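Local coordinates for protein 2-dehydro-3-deoxy-d-gluconate/2-dehydro-3-deoxy-phosphogluconate aldolase (Picrophilus torridus, PDB 4UXD) that belongs to the dihydrodipicolinate synthetase family of aldolases and folds as a parallel beta/alpha barrel that assembles into a tetramer, at residues Cys30-Pro35 / Leu50-Leu54; Asn58-Pro64 / Lys92-Gly97; Leu83-Arg87 / Ile116-Ala120; Glu119-Pro125 / Met149-Tyr154. All blocks are in the same frame, centred on the assembly; numbering follows the deposited sequence.

Contact 1. Residues Cys30-Pro35 / Leu50-Leu54; sequences CPMITP and LIKYL
Leu-54 pushes its branched end against Cys-30, with CD2 of Leu-54 lying 3.4 Å from CB of Cys-30 and close to the sulfur as well. The other branch of Leu-54, CD1, touches CG of Met-32 at 4.1 Å. One helical turn earlier, Leu-50 does similar work with a single methyl. Its CD2 packs against CG1 of Ile-33 at 3.7 Å, against the carbonyl oxygen of the same residue, and, less closely, against CG of Pro-35 at 4.2 Å. The methyl end of Met-32 reaches the earlier turn: its CE sits 3.9 Å from CD2 of Leu-50 and also touches CG1 of Ile-51. A bend at the last torsion of Met-32 (chi3 63°) turns that methyl back toward the helix.

Around this first shell, the backbone of 30-35 is held by other parts of the chain. Asn-229 bonds through its side-chain amide to Pro-31 O and Ile-33 N, while Cys-30 and Met-32 pair with strand 61-63. Phe-276 of helix 270-279 packs on both Ile-33 and Leu-50, and Leu-62 lies against both Met-32 and Leu-54.

The contact thus joins the end of strand 27-31 and the loop beyond it to helix 44-56, the first helix packed outside the barrel. All the touching residues are buried, and they meet almost wholly through apolar atoms, the Ile-33 carbonyl oxygen being the exception; the chemistry is that of an apolar strand-helix interface without directed polar bonds between the two segments, so fit and burial probably matter most here.

Contact 2. Residues Asn58-Pro64 / Lys92-Gly97; sequences NVDYLFP and KPIMAG
Lys-92 reaches along the start of segment 58-64, and most of its chain has a neighbour there. Its CB rests on CG of Leu-62 at 3.8 Å. The chain then bends at chi2 (-70°) and runs on extended, bringing CD and CE alongside the carbonyl oxygen of Val-59. At the tip, NZ donates to Val-59 O at 2.8 Å, nearly in line with the carbonyl, and makes a second, weak bond to OD1 of Asn-58 at 3.3 Å. The carboxylate of Asp-60 is near this ammonium but not in contact with it; its OD2 accepts from Ile-28 N.

Beyond the lysine the two backbones run side by side in the same direction. Leu-62 N donates to Pro-93 O, Met-95 N returns a bond to Leu-62 O at 2.8 Å, and Gly-97 N closes on Pro-64 O at 3.0 Å. Met-95, extended beyond CG, carries its CE over one face of the Tyr-61 ring, 3.9 Å from the ring centroid, a CH-pi contact; its sulfur lies obliquely to the ring in a Met-aromatic contact. Pro-93 CG meets the same ring at CD2, 3.8 Å away. Further along, Phe-63 points the edge of its ring at Gly-97, with CE1 3.5 Å from CA of Gly-97, and Lys-182 makes a cation-pi contact with this phenyl group. A bound glycerol lies close by.

Strands 61-63 and 95-97, only 9° from parallel, are successive strands joined through helix 76-88, and their pairing closes the circle of eight parallel strands of a TIM barrel.

Contact 3. Residues Leu83-Arg87 / Ile116-Ala120; sequences LKFVR and IGIEA
Arg-87 supplies the polar side of this contact, and one nitrogen does the gripping. Its NH1 donates to the carbonyl oxygen of Gly-117 at 2.8 Å, with the acceptor close to the guanidinium plane. The same NH1 forms a salt bridge with OE1 of Glu-119 at 3.0 Å; the hydrogen bond within it is weak, bent to 130°, and the guanidinium and carboxylate planes stand 51° apart. Bends at chi2 and chi3 fold the arginine chain so that this end lies over the loop. NH2 has its own acceptors, Lys-92 O and Ser-90 O, and OE1 of Glu-119 also takes the N-H of Ile-94, which should help fix both charged groups.

The carbonyl that Arg-87 reaches belongs to a helix ending: Gly-117, at positive phi, is the C-prime residue of a Schellman motif that stops helix 103-115 ahead of strand 120-123. Helix 76-88 and this turn are thereby tied together on the outside of the barrel.

Apolar contacts flank the polar group. CD1 of Ile-116 lies 3.8 Å from CB of Arg-87 as the two side chains pass in opposite directions, and it also touches the Leu-83 carbonyl. Deeper in, CD1 of Ile-118 meets CB of Leu-83 at 4.0 Å, beside Ala-96.

Contact 4. Residues Glu119-Pro125 / Met149-Tyr154; sequences EAAVLMP and MDLLIY
Tyr-154, with CG directed opposite its own backbone nitrogen (chi1 -180°), and Met-124, whose CG sits between nitrogen and carbonyl carbon (chi1 77°), extend side by side in the same direction. Two further bends in the methionine bring its CE to 3.5 Å from CD2 of the tyrosine. Val-122 joins them from the strand, CG1 packing on CB of Tyr-154 at 3.7 Å. The tyrosine OH bonds to Ser-67 OG and to a bound glycerol, and Tyr-128 of a second subunit packs on both Met-124 and Tyr-154.

Leading up to these groups is a parallel ladder. Ala-121 N donates to Asp-150 O at 2.6 Å, Leu-152 N to Ala-121 O at 2.9 Å, and Leu-123 N to Leu-152 O at 3.2 Å. The last rung, Tyr-154 N to Leu-123 O at 2.9 Å, is more bent, its N-H angle 139° and the donor lying above the carbonyl plane. At the other end a water spans the strands, donating to Glu-119 O and accepting from Asp-150 N.

Ala-121, Leu-123 and Leu-151 share the face that meets the surrounding helices: CD1 of Leu-151 nestles between the CB atoms of the other two, 4.0 Å from that of Leu-123. Met-149 adds its sulfur on this side, near CB of Ala-121. On the opposite face, CD1 of Leu-152 touches CB of Ala-120 at 4.1 Å.

Strands 120-123 and 150-155, linked by helix 133-144, form a beta-alpha-beta unit of the TIM barrel, with Tyr-154 beside a bound glycerol, which may mark a pocket, at the C-terminal end of the strands.

How the contacts relate
The four contacts follow one arc of the barrel. Contact 1 closes before contact 2 opens, their centres are 9 Å apart, and strands 27-31 and 61-63 are neighbours in the sheet. Contact 2 pairs 61-63 with 95-97, which borders strand 120-123 of contact 4, about 12 Å away between centres. Contact 3 interleaves with contact 2 along the chain: helix 76-88 joins the two strands of contact 2, and Ile-94 packs on Arg-87. Contacts 3 and 4 share Glu-119 and Ala-120. Contacts 1 and 4, about 19 Å between centres, do not touch. Strand pairing thus carries the inner wall round, while contacts 1 and 3 join helices 44-56 and 76-88 of the outer layer to their neighbours.

Contact 1. Residues Cys30-Pro35 / Leu50-Leu54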
loop_
_atom_site.group_PDB
_atom_site.type_symbol
_atom_site.label_atom_id
_atom_site.label_comp_id
_atom_site.label_asym_id
_atom_site.label_seq_id
_atom_site.Cartn_x
_atom_site.Cartn_y
_atom_site.Cartn_z
ATOM N N CYS A 30 0.771 -1.467 -30.897
ATOM C CA CYS A 30 -0.376 -0.683 -30.419
ATOM C C CYS A 30 -1.343 -1.505 -29.567
ATOM O O CYS A 30 -1.999 -2.416 -30.068
ATOM C CB CYS A 30 -1.150 -0.065 -31.562
ATOM S SG CYS A 30 -2.665 0.749 -30.969
ATOM N N PRO A 31 -1.448 -1.179 -28.269
ATOM C CA PRO A 31 -2.522 -1.820 -27.512
ATOM C C PRO A 31 -3.835 -1.128 -27.869
ATOM O O PRO A 31 -4.152 -0.045 -27.356
ATOM C CB PRO A 31 -2.109 -1.607 -26.058
ATOM C CG PRO A 31 -1.354 -0.329 -26.065
ATOM C CD PRO A 31 -0.751 -0.165 -27.471
ATOM N N MET A 32 -4.561 -1.746 -28.798
ATOM C CA MET A 32 -5.722 -1.124 -29.427
ATOM C C MET A 32 -6.839 -0.822 -28.443
ATOM O O MET A 32 -7.183 -1.662 -27.607
ATOM C CB MET A 32 -6.283 -2.023 -30.527
ATOM C CG MET A 32 -5.313 -2.355 -31.642
ATOM S SD MET A 32 -6.032 -3.482 -32.857
ATOM C CE MET A 32 -7.365 -2.460 -33.488
ATOM N N ILE A 33 -7.422 0.369 -28.552
ATOM C CA ILE A 33 -8.723 0.583 -27.941
ATOM C C ILE A 33 -9.739 -0.244 -28.711
ATOM O O ILE A 33 -9.528 -0.592 -29.872
ATOM C CB ILE A 33 -9.157 2.061 -27.944
ATOM C CG1 ILE A 33 -9.178 2.610 -29.374
ATOM C CG2 ILE A 33 -8.235 2.887 -27.054
ATOM C CD1 ILE A 33 -9.866 3.942 -29.501
ATOM N N THR A 34 -10.844 -0.553 -28.059
ATOM C CA THR A 34 -11.990 -1.150 -28.731
ATOM C C THR A 34 -13.060 -0.075 -28.988
ATOM O O THR A 34 -13.859 0.210 -28.091
ATOM C CB THR A 34 -12.568 -2.274 -27.874
ATOM O OG1 THR A 34 -11.502 -3.114 -27.431
ATOM C CG2 THR A 34 -13.586 -3.089 -28.647
ATOM N N PRO A 35 -13.080 0.530 -30.198
ATOM C CA PRO A 35 -14.015 1.641 -30.434
ATOM C C PRO A 35 -15.475 1.261 -30.180
ATOM O O PRO A 35 -15.872 0.142 -30.516
ATOM C CB PRO A 35 -13.786 1.987 -31.909
ATOM C CG PRO A 35 -12.412 1.522 -32.202
ATOM C CD PRO A 35 -12.257 0.260 -31.387
ATOM N N LEU A 50 -9.507 2.916 -37.273
ATOM C CA LEU A 50 -8.362 2.803 -36.381
ATOM C C LEU A 50 -7.246 1.947 -36.974
ATOM O O LEU A 50 -6.064 2.322 -36.933
ATOM C CB LEU A 50 -8.805 2.212 -35.038
ATOM C CG LEU A 50 -7.673 1.867 -34.059
ATOM C CD1 LEU A 50 -6.808 3.087 -33.796
ATOM C CD2 LEU A 50 -8.225 1.304 -32.754
ATOM N N ILE A 51 -7.626 0.782 -37.484
ATOM C CA ILE A 51 -6.693 -0.109 -38.163
ATOM C C ILE A 51 -5.982 0.605 -39.308
ATOM O O ILE A 51 -4.808 0.364 -39.560
ATOM C CB ILE A 51 -7.420 -1.350 -38.719
ATOM C CG1 ILE A 51 -7.855 -2.257 -37.575
ATOM C CG2 ILE A 51 -6.525 -2.141 -39.668
ATOM C CD1 ILE A 51 -8.927 -3.228 -37.948
ATOM N N LYS A 52 -6.696 1.477 -40.013
ATOM C CA LYS A 52 -6.113 2.155 -41.165
ATOM C C LYS A 52 -5.213 3.304 -40.715
ATOM O O LYS A 52 -4.247 3.650 -41.407
ATOM C CB LYS A 52 -7.209 2.658 -42.111
ATOM C CG LYS A 52 -7.987 1.543 -42.826
ATOM C CD LYS A 52 -7.079 0.574 -43.577
ATOM C CE LYS A 52 -7.826 -0.158 -44.697
ATOM N NZ LYS A 52 -8.916 -1.065 -44.228
ATOM N N TYR A 53 -5.520 3.890 -39.557
ATOM C CA TYR A 53 -4.604 4.844 -38.926
ATOM C C TYR A 53 -3.318 4.182 -38.434
ATOM O O TYR A 53 -2.231 4.748 -38.543
ATOM C CB TYR A 53 -5.264 5.540 -37.750
ATOM C CG TYR A 53 -4.302 6.442 -37.016
ATOM C CD1 TYR A 53 -4.008 7.710 -37.506
ATOM C CD2 TYR A 53 -3.676 6.027 -35.837
ATOM C CE1 TYR A 53 -3.136 8.545 -36.853
ATOM C CE2 TYR A 53 -2.794 6.864 -35.167
ATOM C CZ TYR A 53 -2.522 8.127 -35.683
ATOM O OH TYR A 53 -1.638 8.973 -35.033
ATOM N N LEU A 54 -3.445 2.985 -37.877
ATOM C CA LEU A 54 -2.296 2.289 -37.332
ATOM C C LEU A 54 -1.355 1.892 -38.444
ATOM O O LEU A 54 -0.132 2.007 -38.303
ATOM C CB LEU A 54 -2.739 1.061 -36.526
ATOM C CG LEU A 54 -3.283 1.427 -35.149
ATOM C CD1 LEU A 54 -4.063 0.292 -34.515
ATOM C CD2 LEU A 54 -2.130 1.852 -34.241
#

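Contact 2. Residues Asn58-Pro64 / Lys92-Gly97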
loop_
_atom_site.group_PDB
_atom_site.type_symbol
_atom_site.label_atom_id
_atom_site.label_comp_id
_atom_site.label_asym_id
_atom_site.label_seq_id
_atom_site.Cartn_x
_atom_site.Cartn_y
_atom_site.Cartn_z
ATOM N N ASN A 58 2.645 3.176 -39.419
ATOM C CA ASN A 58 3.566 2.035 -39.430
ATOM C C ASN A 58 3.946 1.459 -38.041
ATOM O O ASN A 58 5.130 1.207 -37.749
ATOM C CB ASN A 58 4.835 2.426 -40.190
ATOM C CG ASN A 58 5.692 1.227 -40.551
ATOM O OD1 ASN A 58 5.176 0.151 -40.861
ATOM N ND2 ASN A 58 7.012 1.398 -40.475
ATOM N N VAL A 59 2.952 1.230 -37.186
ATOM C CA VAL A 59 3.193 0.404 -36.017
ATOM C C VAL A 59 3.488 -0.985 -36.577
ATOM O O VAL A 59 3.110 -1.281 -37.713
ATOM C CB VAL A 59 1.992 0.378 -35.015
ATOM C CG1 VAL A 59 1.561 1.796 -34.631
ATOM C CG2 VAL A 59 0.804 -0.410 -35.570
ATOM N N ASP A 60 4.153 -1.831 -35.798
ATOM C CA ASP A 60 4.545 -3.160 -36.264
ATOM C C ASP A 60 3.569 -4.256 -35.848
ATOM O O ASP A 60 3.431 -5.254 -36.537
ATOM C CB ASP A 60 5.938 -3.500 -35.734
ATOM C CG ASP A 60 6.934 -2.405 -36.000
ATOM O OD1 ASP A 60 7.488 -2.375 -37.114
ATOM O OD2 ASP A 60 7.151 -1.565 -35.104
ATOM N N TYR A 61 2.922 -4.084 -34.700
ATOM C CA TYR A 61 1.987 -5.081 -34.202
ATOM C C TYR A 61 0.690 -4.438 -33.744
ATOM O O TYR A 61 0.684 -3.334 -33.194
ATOM C CB TYR A 61 2.593 -5.878 -33.048
ATOM C CG TYR A 61 3.877 -6.570 -33.397
ATOM C CD1 TYR A 61 5.092 -5.921 -33.259
ATOM C CD2 TYR A 61 3.886 -7.877 -33.849
ATOM C CE1 TYR A 61 6.274 -6.554 -33.571
ATOM C CE2 TYR A 61 5.069 -8.518 -34.162
ATOM C CZ TYR A 61 6.256 -7.848 -34.024
ATOM O OH TYR A 61 7.444 -8.466 -34.339
ATOM N N LEU A 62 -0.404 -5.147 -34.015
ATOM C CA LEU A 62 -1.697 -4.830 -33.456
ATOM C C LEU A 62 -1.921 -5.763 -32.288
ATOM O O LEU A 62 -1.736 -6.993 -32.403
ATOM C CB LEU A 62 -2.823 -4.999 -34.477
ATOM C CG LEU A 62 -2.649 -4.359 -35.850
ATOM C CD1 LEU A 62 -3.994 -4.354 -36.580
ATOM C CD2 LEU A 62 -2.057 -2.967 -35.740
ATOM N N PHE A 63 -2.321 -5.154 -31.175
ATOM C CA PHE A 63 -2.599 -5.851 -29.937
ATOM C C PHE A 63 -4.040 -5.554 -29.530
ATOM O O PHE A 63 -4.291 -4.691 -28.697
ATOM C CB PHE A 63 -1.609 -5.416 -28.848
ATOM C CG PHE A 63 -1.907 -5.966 -27.478
ATOM C CD1 PHE A 63 -2.735 -7.073 -27.306
ATOM C CD2 PHE A 63 -1.356 -5.366 -26.353
ATOM C CE1 PHE A 63 -2.995 -7.569 -26.055
ATOM C CE2 PHE A 63 -1.618 -5.860 -25.100
ATOM C CZ PHE A 63 -2.432 -6.967 -24.949
ATOM N N PRO A 64 -4.993 -6.283 -30.110
ATOM C CA PRO A 64 -6.384 -6.108 -29.690
ATOM C C PRO A 64 -6.676 -6.754 -28.340
ATOM O O PRO A 64 -6.098 -7.800 -28.024
ATOM C CB PRO A 64 -7.170 -6.800 -30.809
ATOM C CG PRO A 64 -6.231 -7.858 -31.313
ATOM C CD PRO A 64 -4.858 -7.273 -31.194
ATOM N N LYS A 92 -1.249 -6.847 -40.747
ATOM C CA LYS A 92 -0.249 -6.633 -39.711
ATOM C C LYS A 92 -0.223 -7.865 -38.832
ATOM O O LYS A 92 -1.254 -8.507 -38.635
ATOM C CB LYS A 92 -0.555 -5.394 -38.873
ATOM C CG LYS A 92 -0.307 -4.070 -39.575
ATOM C CD LYS A 92 1.163 -3.832 -39.777
ATOM C CE LYS A 92 1.398 -2.439 -40.267
ATOM N NZ LYS A 92 2.841 -2.170 -40.316
ATOM N N PRO A 93 0.963 -8.234 -38.339
ATOM C CA PRO A 93 1.004 -9.332 -37.371
ATOM C C PRO A 93 0.298 -8.945 -36.055
ATOM O O PRO A 93 0.467 -7.836 -35.539
ATOM C CB PRO A 93 2.504 -9.564 -37.170
ATOM C CG PRO A 93 3.149 -8.269 -37.529
ATOM C CD PRO A 93 2.301 -7.690 -38.629
ATOM N N ILE A 94 -0.496 -9.869 -35.531
ATOM C CA ILE A 94 -1.378 -9.606 -34.399
ATOM C C ILE A 94 -0.899 -10.352 -33.164
ATOM O O ILE A 94 -0.470 -11.510 -33.253
ATOM C CB ILE A 94 -2.849 -10.013 -34.730
ATOM C CG1 ILE A 94 -3.397 -9.121 -35.838
ATOM C CG2 ILE A 94 -3.759 -9.895 -33.504
ATOM C CD1 ILE A 94 -4.713 -9.560 -36.405
ATOM N N MET A 95 -0.944 -9.659 -32.027
ATOM C CA MET A 95 -0.818 -10.278 -30.707
ATOM C C MET A 95 -2.171 -10.212 -30.024
ATOM O O MET A 95 -2.614 -9.138 -29.644
ATOM C CB MET A 95 0.206 -9.559 -29.837
ATOM C CG MET A 95 1.519 -9.247 -30.493
ATOM S SD MET A 95 2.543 -8.298 -29.351
ATOM C CE MET A 95 4.142 -8.389 -30.163
ATOM N N ALA A 96 -2.834 -11.343 -29.864
ATOM C CA ALA A 96 -4.182 -11.336 -29.308
ATOM C C ALA A 96 -4.160 -11.315 -27.784
ATOM O O ALA A 96 -3.538 -12.164 -27.145
ATOM C CB ALA A 96 -4.963 -12.544 -29.803
ATOM N N GLY A 97 -4.847 -10.344 -27.199
ATOM C CA GLY A 97 -5.067 -10.373 -25.775
ATOM C C GLY A 97 -5.998 -11.523 -25.499
ATOM O O GLY A 97 -7.136 -11.482 -25.921
#

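Contact 3. Residues Leu83-Arg87 / Ile116-Ala120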
loop_
_atom_site.group_PDB
_atom_site.type_symbol
_atom_site.label_atom_id
_atom_site.label_comp_id
_atom_site.label_asym_id
_atom_site.label_seq_id
_atom_site.Cartn_x
_atom_site.Cartn_y
_atom_site.Cartn_z
ATOM N N LEU A 83 -11.419 -10.123 -32.366
ATOM C CA LEU A 83 -10.164 -10.681 -32.859
ATOM C C LEU A 83 -10.321 -11.095 -34.329
ATOM O O LEU A 83 -9.402 -10.947 -35.133
ATOM C CB LEU A 83 -9.728 -11.879 -32.013
ATOM C CG LEU A 83 -9.451 -11.642 -30.527
ATOM C CD1 LEU A 83 -8.867 -12.897 -29.897
ATOM C CD2 LEU A 83 -8.520 -10.458 -30.295
ATOM N N LYS A 84 -11.495 -11.609 -34.682
ATOM C CA LYS A 84 -11.747 -11.994 -36.054
ATOM C C LYS A 84 -11.735 -10.764 -36.966
ATOM O O LYS A 84 -11.091 -10.763 -38.010
ATOM C CB LYS A 84 -13.080 -12.735 -36.166
ATOM C CG LYS A 84 -13.099 -13.818 -37.241
ATOM C CD LYS A 84 -14.427 -14.540 -37.293
ATOM C CE LYS A 84 -15.509 -13.659 -37.912
ATOM N NZ LYS A 84 -16.804 -14.374 -38.108
ATOM N N PHE A 85 -12.430 -9.712 -36.564
ATOM C CA PHE A 85 -12.524 -8.532 -37.400
ATOM C C PHE A 85 -11.135 -7.999 -37.670
ATOM O O PHE A 85 -10.741 -7.811 -38.820
ATOM C CB PHE A 85 -13.393 -7.460 -36.746
ATOM C CG PHE A 85 -13.542 -6.206 -37.574
ATOM C CD1 PHE A 85 -14.466 -6.146 -38.612
ATOM C CD2 PHE A 85 -12.774 -5.082 -37.305
ATOM C CE1 PHE A 85 -14.613 -4.982 -39.377
ATOM C CE2 PHE A 85 -12.924 -3.914 -38.062
ATOM C CZ PHE A 85 -13.841 -3.877 -39.103
ATOM N N VAL A 86 -10.377 -7.804 -36.601
ATOM C CA VAL A 86 -9.044 -7.242 -36.708
ATOM C C VAL A 86 -8.151 -8.121 -37.577
ATOM O O VAL A 86 -7.385 -7.608 -38.392
ATOM C CB VAL A 86 -8.432 -7.058 -35.311
ATOM C CG1 VAL A 86 -6.972 -6.653 -35.394
ATOM C CG2 VAL A 86 -9.253 -6.030 -34.540
ATOM N N ARG A 87 -8.253 -9.437 -37.403
ATOM C CA ARG A 87 -7.462 -10.368 -38.202
ATOM C C ARG A 87 -7.882 -10.314 -39.659
ATOM O O ARG A 87 -7.069 -10.566 -40.539
ATOM C CB ARG A 87 -7.585 -11.809 -37.673
ATOM C CG ARG A 87 -7.057 -12.914 -38.619
ATOM C CD ARG A 87 -5.523 -12.972 -38.772
ATOM N NE ARG A 87 -4.918 -11.733 -39.267
ATOM C CZ ARG A 87 -3.624 -11.440 -39.172
ATOM N NH1 ARG A 87 -2.770 -12.294 -38.617
ATOM N NH2 ARG A 87 -3.177 -10.281 -39.624
ATOM N N ILE A 116 -7.367 -18.916 -36.684
ATOM C CA ILE A 116 -7.622 -17.851 -37.663
ATOM C C ILE A 116 -6.322 -17.128 -38.023
ATOM O O ILE A 116 -6.345 -16.049 -38.606
ATOM C CB ILE A 116 -8.683 -16.809 -37.169
ATOM C CG1 ILE A 116 -8.202 -16.004 -35.949
ATOM C CG2 ILE A 116 -10.003 -17.503 -36.844
ATOM C CD1 ILE A 116 -9.033 -14.738 -35.687
ATOM N N GLY A 117 -5.191 -17.726 -37.658
ATOM C CA GLY A 117 -3.891 -17.194 -38.022
ATOM C C GLY A 117 -3.445 -15.918 -37.315
ATOM O O GLY A 117 -2.862 -15.027 -37.944
ATOM N N ILE A 118 -3.697 -15.814 -36.016
ATOM C CA ILE A 118 -3.112 -14.725 -35.245
ATOM C C ILE A 118 -1.766 -15.230 -34.778
ATOM O O ILE A 118 -1.656 -16.318 -34.246
ATOM C CB ILE A 118 -4.022 -14.273 -34.066
ATOM C CG1 ILE A 118 -5.119 -13.327 -34.578
ATOM C CG2 ILE A 118 -3.234 -13.557 -32.989
ATOM C CD1 ILE A 118 -6.339 -13.243 -33.692
ATOM N N GLU A 119 -0.737 -14.435 -35.012
ATOM C CA GLU A 119 0.636 -14.837 -34.760
ATOM C C GLU A 119 0.955 -15.134 -33.298
ATOM O O GLU A 119 1.689 -16.082 -33.000
ATOM C CB GLU A 119 1.592 -13.744 -35.254
ATOM C CG GLU A 119 1.789 -13.702 -36.757
ATOM C CD GLU A 119 0.799 -12.814 -37.470
ATOM O OE1 GLU A 119 -0.283 -12.517 -36.920
ATOM O OE2 GLU A 119 1.111 -12.406 -38.606
ATOM N N ALA A 120 0.434 -14.318 -32.386
ATOM C CA ALA A 120 0.858 -14.403 -30.988
ATOM C C ALA A 120 -0.290 -14.171 -30.029
ATOM O O ALA A 120 -1.264 -13.490 -30.358
ATOM C CB ALA A 120 1.977 -13.399 -30.710
#

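Contact 4. Residues Glu119-Pro125 / Met149-Tyr154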
loop_
_atom_site.group_PDB
_atom_site.type_symbol
_atom_site.label_atom_id
_atom_site.label_comp_id
_atom_site.label_asym_id
_atom_site.label_seq_id
_atom_site.Cartn_x
_atom_site.Cartn_y
_atom_site.Cartn_z
ATOM N N GLU A 119 -0.737 -14.435 -35.012
ATOM C CA GLU A 119 0.636 -14.837 -34.760
ATOM C C GLU A 119 0.955 -15.134 -33.298
ATOM O O GLU A 119 1.689 -16.082 -33.000
ATOM C CB GLU A 119 1.592 -13.744 -35.254
ATOM C CG GLU A 119 1.789 -13.702 -36.757
ATOM C CD GLU A 119 0.799 -12.814 -37.470
ATOM O OE1 GLU A 119 -0.283 -12.517 -36.920
ATOM O OE2 GLU A 119 1.111 -12.406 -38.606
ATOM N N ALA A 120 0.434 -14.318 -32.386
ATOM C CA ALA A 120 0.858 -14.403 -30.988
ATOM C C ALA A 120 -0.290 -14.171 -30.029
ATOM O O ALA A 120 -1.264 -13.490 -30.358
ATOM C CB ALA A 120 1.977 -13.399 -30.710
ATOM N N ALA A 121 -0.173 -14.766 -28.848
ATOM C CA ALA A 121 -1.098 -14.512 -27.761
ATOM C C ALA A 121 -0.383 -13.633 -26.755
ATOM O O ALA A 121 0.853 -13.606 -26.725
ATOM C CB ALA A 121 -1.564 -15.791 -27.120
ATOM N N VAL A 122 -1.173 -12.897 -25.975
ATOM C CA VAL A 122 -0.687 -12.119 -24.849
ATOM C C VAL A 122 -1.535 -12.397 -23.621
ATOM O O VAL A 122 -2.748 -12.177 -23.631
ATOM C CB VAL A 122 -0.729 -10.617 -25.114
ATOM C CG1 VAL A 122 0.003 -9.856 -23.980
ATOM C CG2 VAL A 122 -0.147 -10.299 -26.469
ATOM N N LEU A 123 -0.879 -12.828 -22.550
ATOM C CA LEU A 123 -1.568 -13.260 -21.342
ATOM C C LEU A 123 -0.944 -12.657 -20.077
ATOM O O LEU A 123 0.256 -12.792 -19.851
ATOM C CB LEU A 123 -1.548 -14.786 -21.261
ATOM C CG LEU A 123 -2.202 -15.394 -20.024
ATOM C CD1 LEU A 123 -3.670 -15.033 -19.997
ATOM C CD2 LEU A 123 -2.019 -16.909 -19.994
ATOM N N MET A 124 -1.771 -11.999 -19.262
ATOM C CA MET A 124 -1.350 -11.507 -17.949
ATOM C C MET A 124 -1.854 -12.455 -16.865
ATOM O O MET A 124 -2.696 -13.314 -17.117
ATOM C CB MET A 124 -1.854 -10.074 -17.680
ATOM C CG MET A 124 -3.326 -9.955 -17.296
ATOM S SD MET A 124 -4.361 -10.466 -18.660
ATOM C CE MET A 124 -4.137 -9.088 -19.755
ATOM N N PRO A 125 -1.327 -12.318 -15.650
ATOM C CA PRO A 125 -1.815 -13.298 -14.682
ATOM C C PRO A 125 -3.292 -13.121 -14.312
ATOM O O PRO A 125 -3.851 -12.042 -14.497
ATOM C CB PRO A 125 -0.907 -13.066 -13.477
ATOM C CG PRO A 125 0.395 -12.582 -14.091
ATOM C CD PRO A 125 -0.037 -11.723 -15.254
ATOM N N MET A 149 1.215 -22.034 -29.664
ATOM C CA MET A 149 1.422 -20.737 -30.307
ATOM C C MET A 149 2.302 -19.783 -29.506
ATOM O O MET A 149 2.533 -19.954 -28.306
ATOM C CB MET A 149 0.079 -20.064 -30.604
ATOM C CG MET A 149 -0.646 -19.483 -29.424
ATOM S SD MET A 149 -2.256 -18.790 -29.880
ATOM C CE MET A 149 -1.729 -17.510 -31.025
ATOM N N ASP A 150 2.801 -18.779 -30.209
ATOM C CA ASP A 150 3.662 -17.776 -29.620
ATOM C C ASP A 150 2.911 -16.994 -28.553
ATOM O O ASP A 150 1.802 -16.521 -28.793
ATOM C CB ASP A 150 4.183 -16.831 -30.698
ATOM C CG ASP A 150 5.280 -17.452 -31.524
ATOM O OD1 ASP A 150 5.422 -18.685 -31.463
ATOM O OD2 ASP A 150 5.994 -16.710 -32.229
ATOM N N LEU A 151 3.515 -16.866 -27.375
ATOM C CA LEU A 151 2.881 -16.143 -26.287
ATOM C C LEU A 151 3.854 -15.196 -25.607
ATOM O O LEU A 151 4.989 -15.561 -25.310
ATOM C CB LEU A 151 2.292 -17.124 -25.266
ATOM C CG LEU A 151 1.502 -16.481 -24.124
ATOM C CD1 LEU A 151 0.314 -17.317 -23.761
ATOM C CD2 LEU A 151 2.396 -16.307 -22.905
ATOM N N LEU A 152 3.388 -13.972 -25.386
ATOM C CA LEU A 152 4.109 -12.987 -24.589
ATOM C C LEU A 152 3.416 -12.838 -23.251
ATOM O O LEU A 152 2.214 -12.542 -23.169
ATOM C CB LEU A 152 4.193 -11.643 -25.319
ATOM C CG LEU A 152 5.148 -11.699 -26.521
ATOM C CD1 LEU A 152 4.373 -11.703 -27.830
ATOM C CD2 LEU A 152 6.136 -10.557 -26.504
ATOM N N ILE A 153 4.181 -13.077 -22.197
ATOM C CA ILE A 153 3.703 -12.838 -20.851
ATOM C C ILE A 153 3.580 -11.335 -20.635
ATOM O O ILE A 153 4.378 -10.541 -21.157
ATOM C CB ILE A 153 4.632 -13.472 -19.822
ATOM C CG1 ILE A 153 4.613 -14.987 -20.030
ATOM C CG2 ILE A 153 4.242 -13.052 -18.412
ATOM C CD1 ILE A 153 4.715 -15.816 -18.783
ATOM N N TYR A 154 2.553 -10.958 -19.887
ATOM C CA TYR A 154 2.221 -9.562 -19.691
ATOM C C TYR A 154 2.185 -9.246 -18.188
ATOM O O TYR A 154 1.416 -9.833 -17.430
ATOM C CB TYR A 154 0.900 -9.286 -20.387
ATOM C CG TYR A 154 0.337 -7.891 -20.330
ATOM C CD1 TYR A 154 1.106 -6.788 -19.981
ATOM C CD2 TYR A 154 -1.010 -7.691 -20.621
ATOM C CE1 TYR A 154 0.529 -5.513 -19.927
ATOM C CE2 TYR A 154 -1.591 -6.449 -20.579
ATOM C CZ TYR A 154 -0.832 -5.364 -20.232
ATOM O OH TYR A 154 -1.476 -4.147 -20.198
HETATM O O HOH W 1 2.452 -18.854 -33.150
#